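Local coordinates for protein alpha-galactosidase (Lactobacillus brevis, PDB 3MI6) that probably hydrolyses terminal, non-reducing alpha-D-galactose residues of alpha-galactosides, as a member of glycoside hydrolase family 36, at residues L10-Q15 / D106-L111; T19-Q24 / I160-K165. All coordinates share one frame; numbering follows the deposited sequence.

How the contacts relate
Both contacts join the same two antiparallel sheets of the N-terminal region, with centres about 10 Å apart. The first segments, 10-15 and 19-24, lie on adjacent strands of the small four-stranded sheet; their backbones pair through F12 O and F23 N and through L14 N and Y21 O, both probable hydrogen bonds. The second segments lie on the nine-stranded sheet, 106-111 on an outermost strand and 160-165 three strands further in. Along the chain the order is 10-15, 19-24, 106-111, 160-165, so the contacts alternate. The small sheet thus meets the larger one at two places, consistent with a beta sandwich, away from the predicted active site of the barrel.

Contact 1 of 2, residues L10-Q15 / D106-L111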
ATOM      1  N   LEU D  10      -9.987 -34.502 -28.934  1.00 45.31           N
ATOM      2  CA  LEU D  10     -11.037 -34.060 -28.032  1.00 46.59           C
ATOM      3  C   LEU D  10     -10.607 -32.761 -27.341  1.00 47.56           C
ATOM      4  O   LEU D  10     -10.754 -32.580 -26.123  1.00 43.10           O
ATOM      5  CB  LEU D  10     -11.408 -35.165 -27.032  1.00 46.79           C
ATOM      6  CG  LEU D  10     -11.948 -36.480 -27.622  1.00 45.38           C
ATOM      7  CD1 LEU D  10     -12.307 -37.473 -26.527  1.00 40.83           C
ATOM      8  CD2 LEU D  10     -13.144 -36.221 -28.498  1.00 44.32           C
ATOM      9  N   THR D  11     -10.064 -31.867 -28.162  1.00 46.90           N
ATOM     10  CA  THR D  11      -9.725 -30.523 -27.757  1.00 42.14           C
ATOM     11  C   THR D  11     -10.828 -29.559 -28.179  1.00 44.29           C
ATOM     12  O   THR D  11     -11.068 -29.340 -29.366  1.00 44.47           O
ATOM     13  CB  THR D  11      -8.434 -30.075 -28.407  1.00 44.13           C
ATOM     14  OG1 THR D  11      -7.401 -31.009 -28.089  1.00 47.99           O
ATOM     15  CG2 THR D  11      -8.053 -28.713 -27.900  1.00 44.95           C
ATOM     16  N   PHE D  12     -11.499 -28.990 -27.187  1.00 43.29           N
ATOM     17  CA  PHE D  12     -12.551 -28.026 -27.406  1.00 38.58           C
ATOM     18  C   PHE D  12     -12.004 -26.652 -27.133  1.00 38.89           C
ATOM     19  O   PHE D  12     -11.406 -26.402 -26.087  1.00 37.67           O
ATOM     20  CB  PHE D  12     -13.724 -28.334 -26.489  1.00 38.94           C
ATOM     21  CG  PHE D  12     -14.228 -29.727 -26.642  1.00 42.18           C
ATOM     22  CD1 PHE D  12     -15.272 -30.006 -27.507  1.00 41.23           C
ATOM     23  CD2 PHE D  12     -13.620 -30.772 -25.966  1.00 40.53           C
ATOM     24  CE1 PHE D  12     -15.718 -31.291 -27.669  1.00 42.19           C
ATOM     25  CE2 PHE D  12     -14.065 -32.058 -26.125  1.00 41.95           C
ATOM     26  CZ  PHE D  12     -15.118 -32.320 -26.977  1.00 43.29           C
ATOM     27  N   HIS D  13     -12.232 -25.767 -28.091  1.00 37.05           N
ATOM     28  CA  HIS D  13     -11.640 -24.464 -28.104  1.00 35.52           C
ATOM     29  C   HIS D  13     -12.712 -23.488 -28.555  1.00 38.76           C
ATOM     30  O   HIS D  13     -13.144 -23.505 -29.694  1.00 39.53           O
ATOM     31  CB  HIS D  13     -10.467 -24.495 -29.077  1.00 37.79           C
ATOM     32  CG  HIS D  13      -9.659 -23.236 -29.122  1.00 40.72           C
ATOM     33  ND1 HIS D  13     -10.222 -21.977 -29.054  1.00 40.79           N
ATOM     34  CD2 HIS D  13      -8.328 -23.044 -29.283  1.00 40.16           C
ATOM     35  CE1 HIS D  13      -9.271 -21.066 -29.151  1.00 40.96           C
ATOM     36  NE2 HIS D  13      -8.111 -21.687 -29.287  1.00 40.04           N
ATOM     37  N   LEU D  14     -13.149 -22.645 -27.629  1.00 39.01           N
ATOM     38  CA  LEU D  14     -14.111 -21.589 -27.899  1.00 37.82           C
ATOM     39  C   LEU D  14     -13.434 -20.233 -28.270  1.00 41.43           C
ATOM     40  O   LEU D  14     -12.534 -19.756 -27.563  1.00 42.77           O
ATOM     41  CB  LEU D  14     -15.010 -21.434 -26.673  1.00 39.12           C
ATOM     42  CG  LEU D  14     -16.082 -22.512 -26.410  1.00 41.04           C
ATOM     43  CD1 LEU D  14     -15.492 -23.867 -26.081  1.00 33.97           C
ATOM     44  CD2 LEU D  14     -17.048 -22.065 -25.300  1.00 38.79           C
ATOM     45  N   GLN D  15     -13.852 -19.632 -29.385  1.00 39.50           N
ATOM     46  CA  GLN D  15     -13.335 -18.329 -29.821  1.00 37.08           C
ATOM     47  C   GLN D  15     -14.414 -17.268 -29.966  1.00 39.32           C
ATOM     48  O   GLN D  15     -15.336 -17.401 -30.782  1.00 38.18           O
ATOM     49  CB  GLN D  15     -12.588 -18.430 -31.149  1.00 35.48           C
ATOM     50  CG  GLN D  15     -11.218 -19.068 -31.052  1.00 37.27           C
ATOM     51  CD  GLN D  15     -10.391 -18.795 -32.283  1.00 38.33           C
ATOM     52  OE1 GLN D  15     -10.914 -18.766 -33.392  1.00 39.78           O
ATOM     53  NE2 GLN D  15      -9.099 -18.577 -32.097  1.00 37.45           N
ATOM     54  N   ASP D 106     -18.079 -39.188 -22.776  1.00 45.19           N
ATOM     55  CA  ASP D 106     -18.667 -40.137 -23.698  1.00 44.49           C
ATOM     56  C   ASP D 106     -18.831 -39.544 -25.099  1.00 48.40           C
ATOM     57  O   ASP D 106     -18.414 -40.163 -26.086  1.00 51.09           O
ATOM     58  CB  ASP D 106     -20.002 -40.660 -23.155  1.00 48.09           C
ATOM     59  CG  ASP D 106     -20.821 -41.391 -24.210  1.00 50.62           C
ATOM     60  OD1 ASP D 106     -20.260 -42.274 -24.906  1.00 49.11           O
ATOM     61  OD2 ASP D 106     -22.029 -41.075 -24.331  1.00 47.31           O
ATOM     62  N   HIS D 107     -19.425 -38.353 -25.188  1.00 44.85           N
ATOM     63  CA  HIS D 107     -19.723 -37.752 -26.482  1.00 44.59           C
ATOM     64  C   HIS D 107     -20.049 -36.281 -26.345  1.00 46.95           C
ATOM     65  O   HIS D 107     -20.398 -35.827 -25.263  1.00 48.10           O
ATOM     66  CB  HIS D 107     -20.913 -38.459 -27.133  1.00 43.11           C
ATOM     67  CG  HIS D 107     -22.245 -38.036 -26.591  1.00 46.13           C
ATOM     68  ND1 HIS D 107     -22.824 -38.627 -25.488  1.00 46.81           N
ATOM     69  CD2 HIS D 107     -23.123 -37.092 -27.014  1.00 45.56           C
ATOM     70  CE1 HIS D 107     -23.997 -38.063 -25.252  1.00 45.39           C
ATOM     71  NE2 HIS D 107     -24.203 -37.128 -26.163  1.00 43.15           N
ATOM     72  N   TYR D 108     -19.965 -35.546 -27.450  1.00 45.71           N
ATOM     73  CA  TYR D 108     -20.313 -34.131 -27.455  1.00 44.22           C
ATOM     74  C   TYR D 108     -21.299 -33.813 -28.567  1.00 44.53           C
ATOM     75  O   TYR D 108     -21.481 -34.599 -29.487  1.00 47.78           O
ATOM     76  CB  TYR D 108     -19.064 -33.269 -27.633  1.00 45.44           C
ATOM     77  CG  TYR D 108     -18.648 -33.090 -29.078  1.00 45.26           C
ATOM     78  CD1 TYR D 108     -17.657 -33.875 -29.637  1.00 45.77           C
ATOM     79  CD2 TYR D 108     -19.256 -32.139 -29.883  1.00 43.98           C
ATOM     80  CE1 TYR D 108     -17.284 -33.713 -30.952  1.00 45.28           C
ATOM     81  CE2 TYR D 108     -18.892 -31.979 -31.189  1.00 43.33           C
ATOM     82  CZ  TYR D 108     -17.903 -32.765 -31.717  1.00 43.14           C
ATOM     83  OH  TYR D 108     -17.535 -32.610 -33.026  1.00 46.86           O
ATOM     84  N   GLN D 109     -21.905 -32.637 -28.494  1.00 44.75           N
ATOM     85  CA  GLN D 109     -22.823 -32.171 -29.525  1.00 47.48           C
ATOM     86  C   GLN D 109     -22.657 -30.659 -29.749  1.00 48.16           C
ATOM     87  O   GLN D 109     -22.408 -29.921 -28.801  1.00 47.99           O
ATOM     88  CB  GLN D 109     -24.243 -32.501 -29.100  1.00 48.14           C
ATOM     89  CG  GLN D 109     -25.320 -32.049 -30.046  1.00 52.53           C
ATOM     90  CD  GLN D 109     -26.691 -32.494 -29.564  1.00 59.22           C
ATOM     91  OE1 GLN D 109     -26.900 -32.693 -28.361  1.00 53.11           O
ATOM     92  NE2 GLN D 109     -27.634 -32.649 -30.498  1.00 58.61           N
ATOM     93  N   LEU D 110     -22.778 -30.202 -30.995  1.00 50.32           N
ATOM     94  CA  LEU D 110     -22.611 -28.780 -31.331  1.00 46.90           C
ATOM     95  C   LEU D 110     -23.866 -28.224 -31.997  1.00 50.17           C
ATOM     96  O   LEU D 110     -24.236 -28.649 -33.085  1.00 53.16           O
ATOM     97  CB  LEU D 110     -21.415 -28.579 -32.266  1.00 50.78           C
ATOM     98  CG  LEU D 110     -20.497 -27.352 -32.108  1.00 52.06           C
ATOM     99  CD1 LEU D 110     -19.889 -26.979 -33.453  1.00 46.71           C
ATOM    100  CD2 LEU D 110     -21.211 -26.148 -31.501  1.00 47.22           C
ATOM    101  N   LEU D 111     -24.523 -27.273 -31.343  1.00 50.08           N
ATOM    102  CA  LEU D 111     -25.762 -26.720 -31.868  1.00 48.50           C
ATOM    103  C   LEU D 111     -25.507 -25.327 -32.385  1.00 48.85           C
ATOM    104  O   LEU D 111     -24.422 -24.786 -32.227  1.00 51.22           O
ATOM    105  CB  LEU D 111     -26.847 -26.669 -30.786  1.00 51.15           C
ATOM    106  CG  LEU D 111     -27.212 -27.977 -30.065  1.00 55.48           C
ATOM    107  CD1 LEU D 111     -27.965 -27.712 -28.748  1.00 48.06           C
ATOM    108  CD2 LEU D 111     -27.995 -28.928 -30.983  1.00 52.79           C
TER
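F12 places CG opposite its own carbonyl carbon (chi1 -55°), while Y108 holds CG between its backbone N and carbonyl carbon (chi1 84°); together these torsions bring the rim of the first ring against the flat side of the second. The evidence for an offset edge-to-face (T-shaped) pair is consistent: the ring centroids are 5.4 Å apart and the planes stand at 81° to each other. The touching is done by the outer end of the phenylalanine, with F12 CE1 3.7 Å from Y108 CG and 3.8 Å from Y108 CD1. F12 CZ also lies 4.1 Å from Y108 CB, which shows that the edge sits over the root of the tyrosine ring rather than over its hydroxyl end. No hydrogen bond crosses between the segments, so the pairing is apolar and aromatic. V5 and L134 touch both side chains, and F23 meets the F12 ring as well. Cutting F12 back to an alanine here would probably open a gap between the strands and leave the Y108 face without its aromatic mate. Beyond the pair, L10 and T11 both face N6 in a G1 beta bulge at the start of strand 11-15, where it pairs with 4-6. The ring contact joins strand 11-15 of the small sheet to the outermost strand 103-112 of the larger one, as is characteristic of the face-to-face sheets of a beta sandwich.

Contact 2 of 2, residues T19-Q24 / I160-K165; sequences TSYIFQ and IVKSAK
Y21 meets two residues of 160-165 at opposite ends of its side chain, I160 near the backbone and K162 at the hydroxyl. At the near end the delta methyl of I160 does the touching: I160 CD1 is 3.4 Å from Y21 CB and 3.9 Å from both Y21 CG and Y21 CD2, an apolar contact. At the far end K162 NZ donates a hydrogen bond to Y21 OH, 2.8 Å long. E76 OE2 is a second direct hydrogen-bond partner of Y21 OH, and forms a long, weak ion pair with K162 NZ. The Y21 and K162 side chains cross at about a right angle, and the aliphatic part of the lysine follows its ammonium in, with K162 CE 3.7 Å from Y21 OH. The torsions account for this reach: Y21 has CG trans to its backbone N (chi1 -168°), and the lysine chain, otherwise extended, bends at chi3 (59°) toward the hydroxyl. All three residues are buried, and the polar ends of Y21 and K162 find partners inside the protein. In the second shell S182 adds a weak hydrogen bond to the lysine, and the Y21 ring meets that of Y36 on strand 31-36. Strand 19-25 lies between strands 11-15 and 31-36 in the small sheet, whereas strand 159-167 runs between 146-154 and 290-301 in the large one.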
ATOM      1  N   THR D  19     -11.440 -13.412 -27.305  1.00 38.35           N
ATOM      2  CA  THR D  19     -11.002 -14.366 -26.291  1.00 36.02           C
ATOM      3  C   THR D  19     -10.928 -15.831 -26.759  1.00 37.89           C
ATOM      4  O   THR D  19     -11.514 -16.212 -27.779  1.00 38.87           O
ATOM      5  CB  THR D  19     -11.829 -14.212 -24.979  1.00 36.99           C
ATOM      6  OG1 THR D  19     -13.063 -14.932 -25.057  1.00 35.93           O
ATOM      7  CG2 THR D  19     -12.137 -12.747 -24.725  1.00 40.17           C
ATOM      8  N   SER D  20     -10.191 -16.641 -26.005  1.00 35.69           N
ATOM      9  CA  SER D  20     -10.118 -18.076 -26.247  1.00 36.70           C
ATOM     10  C   SER D  20     -10.257 -18.836 -24.949  1.00 36.98           C
ATOM     11  O   SER D  20      -9.410 -18.735 -24.071  1.00 39.65           O
ATOM     12  CB  SER D  20      -8.781 -18.469 -26.894  1.00 38.61           C
ATOM     13  OG  SER D  20      -8.671 -17.970 -28.217  1.00 39.45           O
ATOM     14  N   TYR D  21     -11.329 -19.602 -24.832  1.00 38.45           N
ATOM     15  CA  TYR D  21     -11.512 -20.542 -23.739  1.00 33.66           C
ATOM     16  C   TYR D  21     -11.212 -21.915 -24.344  1.00 35.79           C
ATOM     17  O   TYR D  21     -11.837 -22.311 -25.321  1.00 36.82           O
ATOM     18  CB  TYR D  21     -12.964 -20.454 -23.274  1.00 34.23           C
ATOM     19  CG  TYR D  21     -13.317 -21.140 -21.963  1.00 33.49           C
ATOM     20  CD1 TYR D  21     -13.399 -22.521 -21.875  1.00 32.56           C
ATOM     21  CD2 TYR D  21     -13.627 -20.395 -20.829  1.00 33.07           C
ATOM     22  CE1 TYR D  21     -13.740 -23.142 -20.696  1.00 33.37           C
ATOM     23  CE2 TYR D  21     -13.978 -21.002 -19.647  1.00 31.09           C
ATOM     24  CZ  TYR D  21     -14.037 -22.377 -19.584  1.00 34.09           C
ATOM     25  OH  TYR D  21     -14.379 -22.987 -18.400  1.00 34.19           O
ATOM     26  N   ILE D  22     -10.235 -22.625 -23.794  1.00 33.95           N
ATOM     27  CA  ILE D  22      -9.823 -23.903 -24.347  1.00 33.74           C
ATOM     28  C   ILE D  22      -9.771 -24.979 -23.262  1.00 37.32           C
ATOM     29  O   ILE D  22      -9.153 -24.774 -22.208  1.00 36.64           O
ATOM     30  CB  ILE D  22      -8.414 -23.821 -24.958  1.00 35.55           C
ATOM     31  CG1 ILE D  22      -8.292 -22.638 -25.917  1.00 38.55           C
ATOM     32  CG2 ILE D  22      -8.045 -25.118 -25.652  1.00 36.32           C
ATOM     33  CD1 ILE D  22      -6.826 -22.327 -26.304  1.00 34.77           C
ATOM     34  N   PHE D  23     -10.401 -26.126 -23.521  1.00 35.66           N
ATOM     35  CA  PHE D  23     -10.215 -27.294 -22.661  1.00 38.81           C
ATOM     36  C   PHE D  23     -10.067 -28.599 -23.439  1.00 42.26           C
ATOM     37  O   PHE D  23     -10.309 -28.637 -24.642  1.00 41.36           O
ATOM     38  CB  PHE D  23     -11.318 -27.409 -21.603  1.00 39.19           C
ATOM     39  CG  PHE D  23     -12.706 -27.615 -22.161  1.00 37.54           C
ATOM     40  CD1 PHE D  23     -13.437 -26.546 -22.652  1.00 34.69           C
ATOM     41  CD2 PHE D  23     -13.294 -28.875 -22.148  1.00 38.72           C
ATOM     42  CE1 PHE D  23     -14.713 -26.723 -23.136  1.00 35.27           C
ATOM     43  CE2 PHE D  23     -14.584 -29.063 -22.641  1.00 38.40           C
ATOM     44  CZ  PHE D  23     -15.293 -27.984 -23.133  1.00 37.25           C
ATOM     45  N   GLN D  24      -9.686 -29.662 -22.734  1.00 42.72           N
ATOM     46  CA  GLN D  24      -9.362 -30.937 -23.360  1.00 42.89           C
ATOM     47  C   GLN D  24      -9.814 -32.131 -22.521  1.00 46.39           C
ATOM     48  O   GLN D  24      -9.652 -32.141 -21.298  1.00 45.31           O
ATOM     49  CB  GLN D  24      -7.856 -31.026 -23.599  1.00 43.26           C
ATOM     50  CG  GLN D  24      -7.417 -32.236 -24.400  1.00 49.47           C
ATOM     51  CD  GLN D  24      -5.909 -32.252 -24.661  1.00 57.36           C
ATOM     52  OE1 GLN D  24      -5.108 -31.821 -23.820  1.00 54.39           O
ATOM     53  NE2 GLN D  24      -5.518 -32.762 -25.829  1.00 56.92           N
ATOM     54  N   ILE D 160     -19.006 -15.953 -22.812  1.00 34.38           N
ATOM     55  CA  ILE D 160     -19.249 -17.388 -22.837  1.00 30.96           C
ATOM     56  C   ILE D 160     -20.197 -17.675 -21.698  1.00 33.41           C
ATOM     57  O   ILE D 160     -19.941 -17.241 -20.586  1.00 33.85           O
ATOM     58  CB  ILE D 160     -17.953 -18.150 -22.581  1.00 32.14           C
ATOM     59  CG1 ILE D 160     -17.046 -18.074 -23.819  1.00 35.06           C
ATOM     60  CG2 ILE D 160     -18.243 -19.592 -22.211  1.00 31.38           C
ATOM     61  CD1 ILE D 160     -15.598 -18.391 -23.566  1.00 32.67           C
ATOM     62  N   VAL D 161     -21.301 -18.373 -21.976  1.00 35.83           N
ATOM     63  CA  VAL D 161     -22.301 -18.731 -20.956  1.00 33.11           C
ATOM     64  C   VAL D 161     -22.209 -20.201 -20.596  1.00 34.39           C
ATOM     65  O   VAL D 161     -22.181 -21.042 -21.481  1.00 39.04           O
ATOM     66  CB  VAL D 161     -23.743 -18.507 -21.454  1.00 32.89           C
ATOM     67  CG1 VAL D 161     -24.744 -18.983 -20.407  1.00 30.44           C
ATOM     68  CG2 VAL D 161     -23.988 -17.065 -21.782  1.00 31.92           C
ATOM     69  N   LYS D 162     -22.197 -20.522 -19.309  1.00 33.46           N
ATOM     70  CA  LYS D 162     -22.020 -21.910 -18.883  1.00 31.18           C
ATOM     71  C   LYS D 162     -23.151 -22.403 -18.009  1.00 31.58           C
ATOM     72  O   LYS D 162     -23.768 -21.622 -17.290  1.00 32.69           O
ATOM     73  CB  LYS D 162     -20.690 -22.076 -18.146  1.00 30.61           C
ATOM     74  CG  LYS D 162     -19.468 -21.886 -19.033  1.00 31.70           C
ATOM     75  CD  LYS D 162     -18.193 -21.835 -18.226  1.00 31.16           C
ATOM     76  CE  LYS D 162     -17.981 -23.086 -17.426  1.00 29.36           C
ATOM     77  NZ  LYS D 162     -16.662 -23.007 -16.777  1.00 30.04           N
ATOM     78  N   SER D 163     -23.434 -23.703 -18.093  1.00 32.44           N
ATOM     79  CA  SER D 163     -24.314 -24.362 -17.126  1.00 33.00           C
ATOM     80  C   SER D 163     -24.005 -25.846 -16.999  1.00 35.87           C
ATOM     81  O   SER D 163     -23.083 -26.358 -17.632  1.00 35.77           O
ATOM     82  CB  SER D 163     -25.790 -24.168 -17.472  1.00 34.18           C
ATOM     83  OG  SER D 163     -26.189 -25.016 -18.536  1.00 34.08           O
ATOM     84  N   ALA D 164     -24.788 -26.532 -16.173  1.00 34.43           N
ATOM     85  CA  ALA D 164     -24.664 -27.971 -16.015  1.00 35.11           C
ATOM     86  C   ALA D 164     -26.048 -28.565 -15.880  1.00 35.25           C
ATOM     87  O   ALA D 164     -26.938 -27.946 -15.300  1.00 36.57           O
ATOM     88  CB  ALA D 164     -23.810 -28.307 -14.798  1.00 34.43           C
ATOM     89  N   LYS D 165     -26.235 -29.754 -16.447  1.00 38.92           N
ATOM     90  CA  LYS D 165     -27.495 -30.488 -16.349  1.00 37.30           C
ATOM     91  C   LYS D 165     -27.182 -31.907 -15.975  1.00 39.59           C
ATOM     92  O   LYS D 165     -26.420 -32.574 -16.670  1.00 42.56           O
ATOM     93  CB  LYS D 165     -28.220 -30.491 -17.683  1.00 38.19           C
ATOM     94  CG  LYS D 165     -29.551 -31.194 -17.650  1.00 40.17           C
ATOM     95  CD  LYS D 165     -30.129 -31.303 -19.050  1.00 42.23           C
ATOM     96  CE  LYS D 165     -31.641 -31.113 -19.056  1.00 44.43           C
ATOM     97  NZ  LYS D 165     -32.232 -31.452 -20.384  1.00 46.95           N
TER